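Local coordinates for cellulose-binding protein (Saccharophagus degradans, PDB 2X32), which binds a long polyisoprenoid, octaprenyl diphosphate, in the hydrophobic channel of a YceI-like β-barrel and is implicated in plant cell wall breakdown, at residues I117-N122 and V133-L139; A15-V21 and P169-F175. All coordinates share one frame. Residue numbers count along the deposited sequence, not the author numbering.

Interactions 1 and 2 belong to one antiparallel sheet and share a border, where strand 130-142 runs beside strand 167-177: the backbone of V133 meets L174 and that of L139 meets V170. Interaction 1 is a local hairpin contact nested within the longer loop that interaction 2 closes between the N-terminal and C-terminal strands of the chain. Interaction 2 lies nearer the centre and pairs its strands without a break. Interaction 1 is interrupted by a loop whose amides, with a water, take over from strand pairing. Both line the octaprenyl pocket with apolar side chains; outside, interaction 1 carries mainly amides (N122, Q134, Q136), whereas in interaction 2 N19 and D171 share the face with apolar F17 and V173.

Interaction 1: I117-N122 and V133-L139; sequences IDTQLN and VQNQSPL. With OTP ((2E,6E,10E,14E,18E,22E,26E)-3,7,11,15,19,23,27,31-octamethyldotriaconta-2,6,10,14,18,22,26,30-octaenyl trihydrogen diphosphate), chain C; IMD (imidazole), chain D.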
loop_
_atom_site.group_PDB
_atom_site.type_symbol
_atom_site.label_atom_id
_atom_site.label_comp_id
_atom_site.label_asym_id
_atom_site.label_seq_id
_atom_site.Cartn_x
_atom_site.Cartn_y
_atom_site.Cartn_z
ATOM N N ILE A 117 2.956 3.460 -10.457
ATOM C CA ILE A 117 4.020 3.809 -9.474
ATOM C C ILE A 117 5.274 3.168 -9.977
ATOM O O ILE A 117 5.379 1.950 -10.058
ATOM C CB ILE A 117 3.668 3.307 -8.068
ATOM C CG1 ILE A 117 2.384 3.964 -7.594
ATOM C CG2 ILE A 117 4.894 3.532 -7.073
ATOM C CD1 ILE A 117 1.948 3.423 -6.269
ATOM N N ASP A 118 6.222 4.005 -10.403
ATOM C CA ASP A 118 7.526 3.557 -10.841
ATOM C C ASP A 118 8.441 3.613 -9.614
ATOM O O ASP A 118 8.757 4.693 -9.106
ATOM C CB ASP A 118 8.060 4.485 -11.959
ATOM C CG ASP A 118 7.284 4.329 -13.246
ATOM O OD1 ASP A 118 7.224 3.176 -13.758
ATOM O OD2 ASP A 118 6.743 5.358 -13.762
ATOM N N THR A 119 8.778 2.455 -9.079
ATOM C CA THR A 119 9.557 2.440 -7.826
ATOM C C THR A 119 10.409 1.193 -7.796
ATOM O O THR A 119 10.343 0.317 -8.666
ATOM C CB THR A 119 8.652 2.523 -6.602
ATOM O OG1 THR A 119 9.415 2.891 -5.429
ATOM C CG2 THR A 119 7.943 1.182 -6.355
ATOM N N GLN A 120 11.223 1.071 -6.765
ATOM C CA GLN A 120 12.112 -0.049 -6.626
ATOM C C GLN A 120 11.708 -0.822 -5.361
ATOM O O GLN A 120 11.480 -0.208 -4.296
ATOM C CB GLN A 120 13.548 0.473 -6.472
ATOM C CG GLN A 120 14.551 -0.545 -6.568
ATOM C CD GLN A 120 15.940 0.154 -6.672
ATOM O OE1 GLN A 120 16.383 0.756 -5.676
ATOM N NE2 GLN A 120 16.557 0.208 -7.864
ATOM N N LEU A 121 11.582 -2.127 -5.532
ATOM C CA LEU A 121 11.242 -3.041 -4.440
ATOM C C LEU A 121 12.446 -3.862 -4.064
ATOM O O LEU A 121 13.314 -4.162 -4.894
ATOM C CB LEU A 121 10.098 -3.970 -4.803
ATOM C CG LEU A 121 8.829 -3.246 -5.281
ATOM C CD1 LEU A 121 7.717 -4.305 -5.644
ATOM C CD2 LEU A 121 8.279 -2.229 -4.276
ATOM N N ASN A 122 12.517 -4.175 -2.762
ATOM C CA ASN A 122 13.462 -5.099 -2.227
ATOM C C ASN A 122 12.743 -6.429 -2.032
ATOM O O ASN A 122 11.680 -6.475 -1.405
ATOM C CB ASN A 122 14.035 -4.608 -0.895
ATOM C CG ASN A 122 15.158 -5.474 -0.423
ATOM O OD1 ASN A 122 14.927 -6.578 0.139
ATOM N ND2 ASN A 122 16.425 -5.026 -0.666
ATOM N N VAL A 133 8.819 -8.733 0.685
ATOM C CA VAL A 133 8.846 -7.657 -0.298
ATOM C C VAL A 133 8.552 -6.341 0.369
ATOM O O VAL A 133 7.564 -6.191 1.074
ATOM C CB VAL A 133 7.823 -7.890 -1.450
ATOM C CG1 VAL A 133 7.969 -6.841 -2.550
ATOM C CG2 VAL A 133 8.005 -9.308 -2.033
ATOM N N GLN A 134 9.420 -5.377 0.129
ATOM C CA GLN A 134 9.209 -4.074 0.745
ATOM C C GLN A 134 9.686 -2.951 -0.160
ATOM O O GLN A 134 10.471 -3.163 -1.087
ATOM C CB GLN A 134 9.856 -4.084 2.137
ATOM C CG GLN A 134 11.403 -4.231 2.101
ATOM C CD GLN A 134 11.983 -4.411 3.451
ATOM O OE1 GLN A 134 11.700 -3.630 4.378
ATOM N NE2 GLN A 134 12.784 -5.466 3.604
ATOM N N ASN A 135 9.179 -1.759 0.073
ATOM C CA ASN A 135 9.679 -0.608 -0.689
ATOM C C ASN A 135 11.127 -0.356 -0.320
ATOM O O ASN A 135 11.493 -0.236 0.880
ATOM C CB ASN A 135 8.830 0.650 -0.478
ATOM C CG ASN A 135 8.653 1.024 0.998
ATOM O OD1 ASN A 135 8.102 0.227 1.782
ATOM N ND2 ASN A 135 9.032 2.250 1.361
ATOM N N GLN A 136 11.974 -0.261 -1.337
ATOM C CA GLN A 136 13.395 -0.076 -1.091
ATOM C C GLN A 136 13.686 1.280 -0.592
ATOM O O GLN A 136 14.642 1.471 0.156
ATOM C CB GLN A 136 14.182 -0.360 -2.368
ATOM C CG GLN A 136 15.699 -0.023 -2.244
ATOM C CD GLN A 136 16.467 -0.858 -1.241
ATOM O OE1 GLN A 136 16.014 -1.924 -0.823
ATOM N NE2 GLN A 136 17.633 -0.364 -0.823
ATOM N N SER A 137 12.893 2.262 -0.964
ATOM C CA SER A 137 13.153 3.606 -0.463
ATOM C C SER A 137 11.869 4.247 -0.047
ATOM O O SER A 137 10.775 3.790 -0.421
ATOM C CB SER A 137 13.846 4.421 -1.516
ATOM O OG SER A 137 13.031 4.484 -2.663
ATOM N N PRO A 138 11.985 5.354 0.707
ATOM C CA PRO A 138 10.779 6.073 0.984
ATOM C C PRO A 138 9.951 6.360 -0.318
ATOM O O PRO A 138 10.503 6.687 -1.356
ATOM C CB PRO A 138 11.270 7.338 1.671
ATOM C CG PRO A 138 12.573 6.884 2.386
ATOM C CD PRO A 138 13.178 5.960 1.345
ATOM N N LEU A 139 8.655 6.131 -0.231
ATOM C CA LEU A 139 7.710 6.074 -1.355
ATOM C C LEU A 139 6.638 7.113 -1.053
ATOM O O LEU A 139 5.979 7.013 -0.023
ATOM C CB LEU A 139 7.080 4.686 -1.441
ATOM C CG LEU A 139 5.974 4.464 -2.506
ATOM C CD1 LEU A 139 6.426 4.908 -3.925
ATOM C CD2 LEU A 139 5.547 2.965 -2.502
HETATM O O7 OTP C . -5.858 18.096 14.640
HETATM P P2 OTP C . -7.186 17.446 14.929
HETATM O O5 OTP C . -8.294 18.454 15.177
HETATM O O6 OTP C . -7.127 16.324 15.930
HETATM O O4 OTP C . -7.608 16.778 13.481
HETATM P P1 OTP C . -7.691 15.205 13.122
HETATM O O2 OTP C . -6.256 14.776 12.887
HETATM O O3 OTP C . -8.659 14.407 13.972
HETATM O O1 OTP C . -8.277 15.088 11.618
HETATM C C40 OTP C . -7.426 15.535 10.542
HETATM C C39 OTP C . -7.121 14.378 9.581
HETATM C C37 OTP C . -5.910 14.105 9.136
HETATM C C38 OTP C . -4.606 14.822 9.508
HETATM C C36 OTP C . -5.722 12.965 8.139
HETATM C C35 OTP C . -5.419 13.406 6.731
HETATM C C34 OTP C . -5.147 12.193 5.820
HETATM C C32 OTP C . -4.277 12.162 4.803
HETATM C C33 OTP C . -3.372 13.305 4.491
HETATM C C31 OTP C . -4.104 10.826 4.065
HETATM C C30 OTP C . -4.317 10.809 2.573
HETATM C C29 OTP C . -4.005 9.444 1.968
HETATM C C27 OTP C . -3.445 9.260 0.777
HETATM C C28 OTP C . -3.131 10.372 -0.221
HETATM C C26 OTP C . -3.020 7.882 0.318
HETATM C C25 OTP C . -3.193 6.749 1.305
HETATM C C24 OTP C . -2.378 5.487 0.977
HETATM C C22 OTP C . -2.842 4.377 0.406
HETATM C C23 OTP C . -4.290 4.085 0.097
HETATM C C21 OTP C . -1.861 3.284 0.098
HETATM C C20 OTP C . -1.611 3.091 -1.421
HETATM C C19 OTP C . -0.656 1.942 -1.748
HETATM C C17 OTP C . 0.615 2.057 -2.129
HETATM C C18 OTP C . 1.316 3.320 -2.490
HETATM C C16 OTP C . 1.459 0.795 -2.224
HETATM C C15 OTP C . 1.996 0.554 -3.606
HETATM C C14 OTP C . 2.515 -0.853 -3.762
HETATM C C12 OTP C . 3.585 -1.207 -4.515
HETATM C C13 OTP C . 4.437 -0.174 -5.251
HETATM C C11 OTP C . 4.021 -2.628 -4.669
HETATM C C10 OTP C . 3.368 -3.647 -3.824
HETATM C C9 OTP C . 4.013 -5.035 -3.815
HETATM C C7 OTP C . 3.560 -6.135 -4.439
HETATM C C8 OTP C . 2.243 -6.263 -5.177
HETATM C C6 OTP C . 4.408 -7.383 -4.366
HETATM C C5 OTP C . 5.286 -7.609 -5.581
HETATM C C4 OTP C . 6.041 -8.905 -5.522
HETATM C C2 OTP C . 7.287 -9.049 -5.983
HETATM C C3 OTP C . 8.158 -8.034 -6.639
HETATM C C1 OTP C . 7.911 -10.413 -5.885
HETATM N N1 IMD D . 9.454 -0.037 5.993
HETATM C C2 IMD D . 10.175 -1.197 5.981
HETATM N N3 IMD D . 10.666 -1.364 4.721
HETATM C C4 IMD D . 10.276 -0.343 3.917
HETATM C C5 IMD D . 9.503 0.489 4.727
HETATM O O HOH W 1 10.506 2.037 -2.937
HETATM O O HOH W 2 12.656 -7.466 1.457
#
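A water bridges the two segments where regular strand pairing has stopped. Water 1 is hydrogen-bonded to Q120 O (2.8 Å), accepts from S137 N (3.1 Å) and is hydrogen-bonded to T119 OG1 at 2.9 Å. Nearer the hairpin turn the backbones still pair directly: N122 and Q134 form an antiparallel hydrogen-bonded pair, N122 N to Q134 O at 2.8 Å and Q134 N to N122 O at 2.9 Å. Q136 N adds a bond to Q120 O (3.0 Å), but residues 136-138 then leave the strand, and the CA atoms of T119 and L139 are 7.6 Å apart. N135 ND2 donates to S137 O (2.9 Å) across this excursion. The segments come from the β-hairpin of strands 115-125 and 130-142, part of the YceI-like barrel around the octaprenyl chain. Within this barrel, I117 CG2 packs on L139 CD1 (3.8 Å) and L121 CD1 on V133 CG1 (4.0 Å), while I117 CD1 comes to 3.8 Å from OTP C18 and L121 CD1 to 3.9 Å from OTP C3. Outside, N122 ND2 donates to Q136 OE1 (3.1 Å) and also to D99, and water 2 links N122 OD1 (2.8 Å) with Q134 NE2 (2.9 Å). Q134 OE1 accepts from N3 of an imidazole, probably from the crystallisation liquor, at 2.5 Å.

Interaction 2: A15-V21 and P169-F175; sequences ASFLNFV and PVDFVLF. With OTP ((2E,6E,10E,14E,18E,22E,26E)-3,7,11,15,19,23,27,31-octamethyldotriaconta-2,6,10,14,18,22,26,30-octaenyl trihydrogen diphosphate), chain C.
This antiparallel strand pairing joins the N-terminal and C-terminal strands, 7-24 and 167-177, in the YceI-like lipid-binding barrel. Segments 17-21 and 169-175 are extended (phi about -65 to -150°, psi 115 to 157°); their axes approach to 4.6 Å, with N-to-C directions 167° apart. The hydrogen-bonded pairs are F17/V173 (F17 N to V173 O 2.9 Å, V173 N to F17 O 3.1 Å) and N19/D171 (N19 N to D171 O 2.9 Å, D171 N to N19 O 3.0 Å). L18/F172 and F20/V170 are the non-hydrogen-bonded pairs (CA-CA 4.2 and 4.4 Å); V21 N to P169 O (3.0 Å) continues the series. L18, F20, V170 and F172 share the face lining the octaprenyl pocket, where L174 CD1 lies 3.5 Å from OTP C9. L18 (chi1 t) sets CG 3.9 Å from F172 CB; F20 and F172 both adopt chi1 p, with F172 CZ 3.7 Å from OTP C12 and F20 CE1 3.9 Å from OTP C31. On the face of N19 and D171, the F17 ring (chi1 p) receives V173 in a CH-pi contact, CB 4.0 Å from the centroid. Replacing a backbone acceptor, S16 OG (chi1 m), also hydrogen-bonded to D12 O, accepts from F175 N at 3.0 Å.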
loop_
_atom_site.group_PDB
_atom_site.type_symbol
_atom_site.label_atom_id
_atom_site.label_comp_id
_atom_site.label_asym_id
_atom_site.label_seq_id
_atom_site.Cartn_x
_atom_site.Cartn_y
_atom_site.Cartn_z
ATOM N N ALA A 15 1.029 -11.330 8.837
ATOM C CA ALA A 15 2.410 -10.838 9.028
ATOM C C ALA A 15 2.741 -9.568 8.260
ATOM O O ALA A 15 3.650 -8.813 8.611
ATOM C CB ALA A 15 3.436 -11.940 8.649
ATOM N N SER A 16 1.909 -9.296 7.279
ATOM C CA SER A 16 2.142 -8.184 6.357
ATOM C C SER A 16 1.577 -6.881 6.887
ATOM O O SER A 16 0.537 -6.875 7.516
ATOM C CB SER A 16 1.513 -8.507 4.996
ATOM O OG SER A 16 2.135 -9.649 4.402
ATOM N N PHE A 17 2.153 -5.760 6.485
ATOM C CA PHE A 17 1.629 -4.484 6.883
ATOM C C PHE A 17 1.858 -3.406 5.836
ATOM O O PHE A 17 2.751 -3.508 5.021
ATOM C CB PHE A 17 2.128 -4.063 8.285
ATOM C CG PHE A 17 3.646 -3.970 8.469
ATOM C CD1 PHE A 17 4.311 -2.803 8.145
ATOM C CD2 PHE A 17 4.370 -4.984 9.072
ATOM C CE1 PHE A 17 5.707 -2.676 8.345
ATOM C CE2 PHE A 17 5.766 -4.847 9.304
ATOM C CZ PHE A 17 6.411 -3.698 8.920
ATOM N N LEU A 18 1.017 -2.387 5.866
ATOM C CA LEU A 18 1.161 -1.222 4.989
ATOM C C LEU A 18 0.702 -0.006 5.766
ATOM O O LEU A 18 -0.387 -0.003 6.334
ATOM C CB LEU A 18 0.435 -1.378 3.674
ATOM C CG LEU A 18 0.603 -0.257 2.702
ATOM C CD1 LEU A 18 0.501 -0.759 1.274
ATOM C CD2 LEU A 18 -0.412 0.879 2.961
ATOM N N ASN A 19 1.553 0.991 5.833
ATOM C CA ASN A 19 1.408 2.201 6.659
ATOM C C ASN A 19 1.467 3.434 5.744
ATOM O O ASN A 19 2.120 3.381 4.705
ATOM C CB ASN A 19 2.579 2.366 7.646
ATOM C CG ASN A 19 2.640 1.280 8.754
ATOM O OD1 ASN A 19 1.711 0.504 8.974
ATOM N ND2 ASN A 19 3.817 1.178 9.358
ATOM N N PHE A 20 0.898 4.546 6.198
ATOM C CA PHE A 20 1.017 5.816 5.510
ATOM C C PHE A 20 1.057 6.908 6.524
ATOM O O PHE A 20 0.551 6.760 7.631
ATOM C CB PHE A 20 -0.108 5.979 4.480
ATOM C CG PHE A 20 -1.493 6.087 5.047
ATOM C CD1 PHE A 20 -2.101 7.339 5.277
ATOM C CD2 PHE A 20 -2.230 4.950 5.325
ATOM C CE1 PHE A 20 -3.400 7.419 5.741
ATOM C CE2 PHE A 20 -3.536 5.030 5.831
ATOM C CZ PHE A 20 -4.113 6.277 6.019
ATOM N N VAL A 21 1.711 8.000 6.171
ATOM C CA VAL A 21 1.965 9.060 7.120
ATOM C C VAL A 21 1.301 10.361 6.670
ATOM O O VAL A 21 1.569 10.845 5.553
ATOM C CB VAL A 21 3.487 9.300 7.311
ATOM C CG1 VAL A 21 3.745 10.471 8.250
ATOM C CG2 VAL A 21 4.197 8.030 7.774
ATOM N N PRO A 169 3.833 9.734 2.577
ATOM C CA PRO A 169 4.743 8.582 2.531
ATOM C C PRO A 169 4.028 7.274 2.818
ATOM O O PRO A 169 3.218 7.205 3.744
ATOM C CB PRO A 169 5.729 8.857 3.704
ATOM C CG PRO A 169 5.611 10.342 3.905
ATOM C CD PRO A 169 4.236 10.692 3.631
ATOM N N VAL A 170 4.337 6.243 2.052
ATOM C CA VAL A 170 3.766 4.900 2.248
ATOM C C VAL A 170 4.913 3.919 2.435
ATOM O O VAL A 170 5.894 4.003 1.716
ATOM C CB VAL A 170 2.923 4.493 1.034
ATOM C CG1 VAL A 170 2.438 3.006 1.161
ATOM C CG2 VAL A 170 1.768 5.409 0.891
ATOM N N ASP A 171 4.814 3.020 3.425
ATOM C CA ASP A 171 5.767 1.949 3.673
ATOM C C ASP A 171 5.067 0.645 3.832
ATOM O O ASP A 171 3.951 0.592 4.345
ATOM C CB ASP A 171 6.533 2.214 4.942
ATOM C CG ASP A 171 7.480 3.331 4.788
ATOM O OD1 ASP A 171 8.480 3.208 4.063
ATOM O OD2 ASP A 171 7.243 4.356 5.472
ATOM N N PHE A 172 5.680 -0.434 3.371
ATOM C CA PHE A 172 5.059 -1.748 3.509
ATOM C C PHE A 172 6.095 -2.815 3.658
ATOM O O PHE A 172 7.215 -2.698 3.138
ATOM C CB PHE A 172 4.090 -2.063 2.363
ATOM C CG PHE A 172 4.670 -1.891 0.960
ATOM C CD1 PHE A 172 5.446 -2.897 0.358
ATOM C CD2 PHE A 172 4.476 -0.718 0.255
ATOM C CE1 PHE A 172 5.987 -2.712 -0.888
ATOM C CE2 PHE A 172 5.042 -0.561 -0.992
ATOM C CZ PHE A 172 5.763 -1.571 -1.548
ATOM N N VAL A 173 5.744 -3.866 4.361
ATOM C CA VAL A 173 6.512 -5.135 4.403
ATOM C C VAL A 173 5.483 -6.231 4.143
ATOM O O VAL A 173 4.547 -6.438 4.933
ATOM C CB VAL A 173 7.222 -5.344 5.718
ATOM C CG1 VAL A 173 7.971 -6.702 5.696
ATOM C CG2 VAL A 173 8.195 -4.147 6.011
ATOM N N LEU A 174 5.650 -6.933 3.028
ATOM C CA LEU A 174 4.712 -7.956 2.574
ATOM C C LEU A 174 5.406 -9.306 2.620
ATOM O O LEU A 174 6.569 -9.416 2.170
ATOM C CB LEU A 174 4.268 -7.671 1.158
ATOM C CG LEU A 174 3.674 -6.286 0.948
ATOM C CD1 LEU A 174 3.383 -6.074 -0.514
ATOM C CD2 LEU A 174 2.430 -5.948 1.790
ATOM N N PHE A 175 4.729 -10.315 3.141
ATOM C CA PHE A 175 5.277 -11.662 3.145
ATOM C C PHE A 175 4.438 -12.518 2.264
ATOM O O PHE A 175 3.201 -12.532 2.399
ATOM C CB PHE A 175 5.254 -12.192 4.578
ATOM C CG PHE A 175 6.177 -11.450 5.500
ATOM C CD1 PHE A 175 7.519 -11.828 5.644
ATOM C CD2 PHE A 175 5.737 -10.352 6.223
ATOM C CE1 PHE A 175 8.383 -11.109 6.467
ATOM C CE2 PHE A 175 6.616 -9.649 7.054
ATOM C CZ PHE A 175 7.909 -10.012 7.160
HETATM O O7 OTP C . -5.858 18.096 14.640
HETATM P P2 OTP C . -7.186 17.446 14.929
HETATM O O5 OTP C . -8.294 18.454 15.177
HETATM O O6 OTP C . -7.127 16.324 15.930
HETATM O O4 OTP C . -7.608 16.778 13.481
HETATM P P1 OTP C . -7.691 15.205 13.122
HETATM O O2 OTP C . -6.256 14.776 12.887
HETATM O O3 OTP C . -8.659 14.407 13.972
HETATM O O1 OTP C . -8.277 15.088 11.618
HETATM C C40 OTP C . -7.426 15.535 10.542
HETATM C C39 OTP C . -7.121 14.378 9.581
HETATM C C37 OTP C . -5.910 14.105 9.136
HETATM C C38 OTP C . -4.606 14.822 9.508
HETATM C C36 OTP C . -5.722 12.965 8.139
HETATM C C35 OTP C . -5.419 13.406 6.731
HETATM C C34 OTP C . -5.147 12.193 5.820
HETATM C C32 OTP C . -4.277 12.162 4.803
HETATM C C33 OTP C . -3.372 13.305 4.491
HETATM C C31 OTP C . -4.104 10.826 4.065
HETATM C C30 OTP C . -4.317 10.809 2.573
HETATM C C29 OTP C . -4.005 9.444 1.968
HETATM C C27 OTP C . -3.445 9.260 0.777
HETATM C C28 OTP C . -3.131 10.372 -0.221
HETATM C C26 OTP C . -3.020 7.882 0.318
HETATM C C25 OTP C . -3.193 6.749 1.305
HETATM C C24 OTP C . -2.378 5.487 0.977
HETATM C C22 OTP C . -2.842 4.377 0.406
HETATM C C23 OTP C . -4.290 4.085 0.097
HETATM C C21 OTP C . -1.861 3.284 0.098
HETATM C C20 OTP C . -1.611 3.091 -1.421
HETATM C C19 OTP C . -0.656 1.942 -1.748
HETATM C C17 OTP C . 0.615 2.057 -2.129
HETATM C C18 OTP C . 1.316 3.320 -2.490
HETATM C C16 OTP C . 1.459 0.795 -2.224
HETATM C C15 OTP C . 1.996 0.554 -3.606
HETATM C C14 OTP C . 2.515 -0.853 -3.762
HETATM C C12 OTP C . 3.585 -1.207 -4.515
HETATM C C13 OTP C . 4.437 -0.174 -5.251
HETATM C C11 OTP C . 4.021 -2.628 -4.669
HETATM C C10 OTP C . 3.368 -3.647 -3.824
HETATM C C9 OTP C . 4.013 -5.035 -3.815
HETATM C C7 OTP C . 3.560 -6.135 -4.439
HETATM C C8 OTP C . 2.243 -6.263 -5.177
HETATM C C6 OTP C . 4.408 -7.383 -4.366
HETATM C C5 OTP C . 5.286 -7.609 -5.581
HETATM C C4 OTP C . 6.041 -8.905 -5.522
HETATM C C2 OTP C . 7.287 -9.049 -5.983
HETATM C C3 OTP C . 8.158 -8.034 -6.639
HETATM C C1 OTP C . 7.911 -10.413 -5.885
#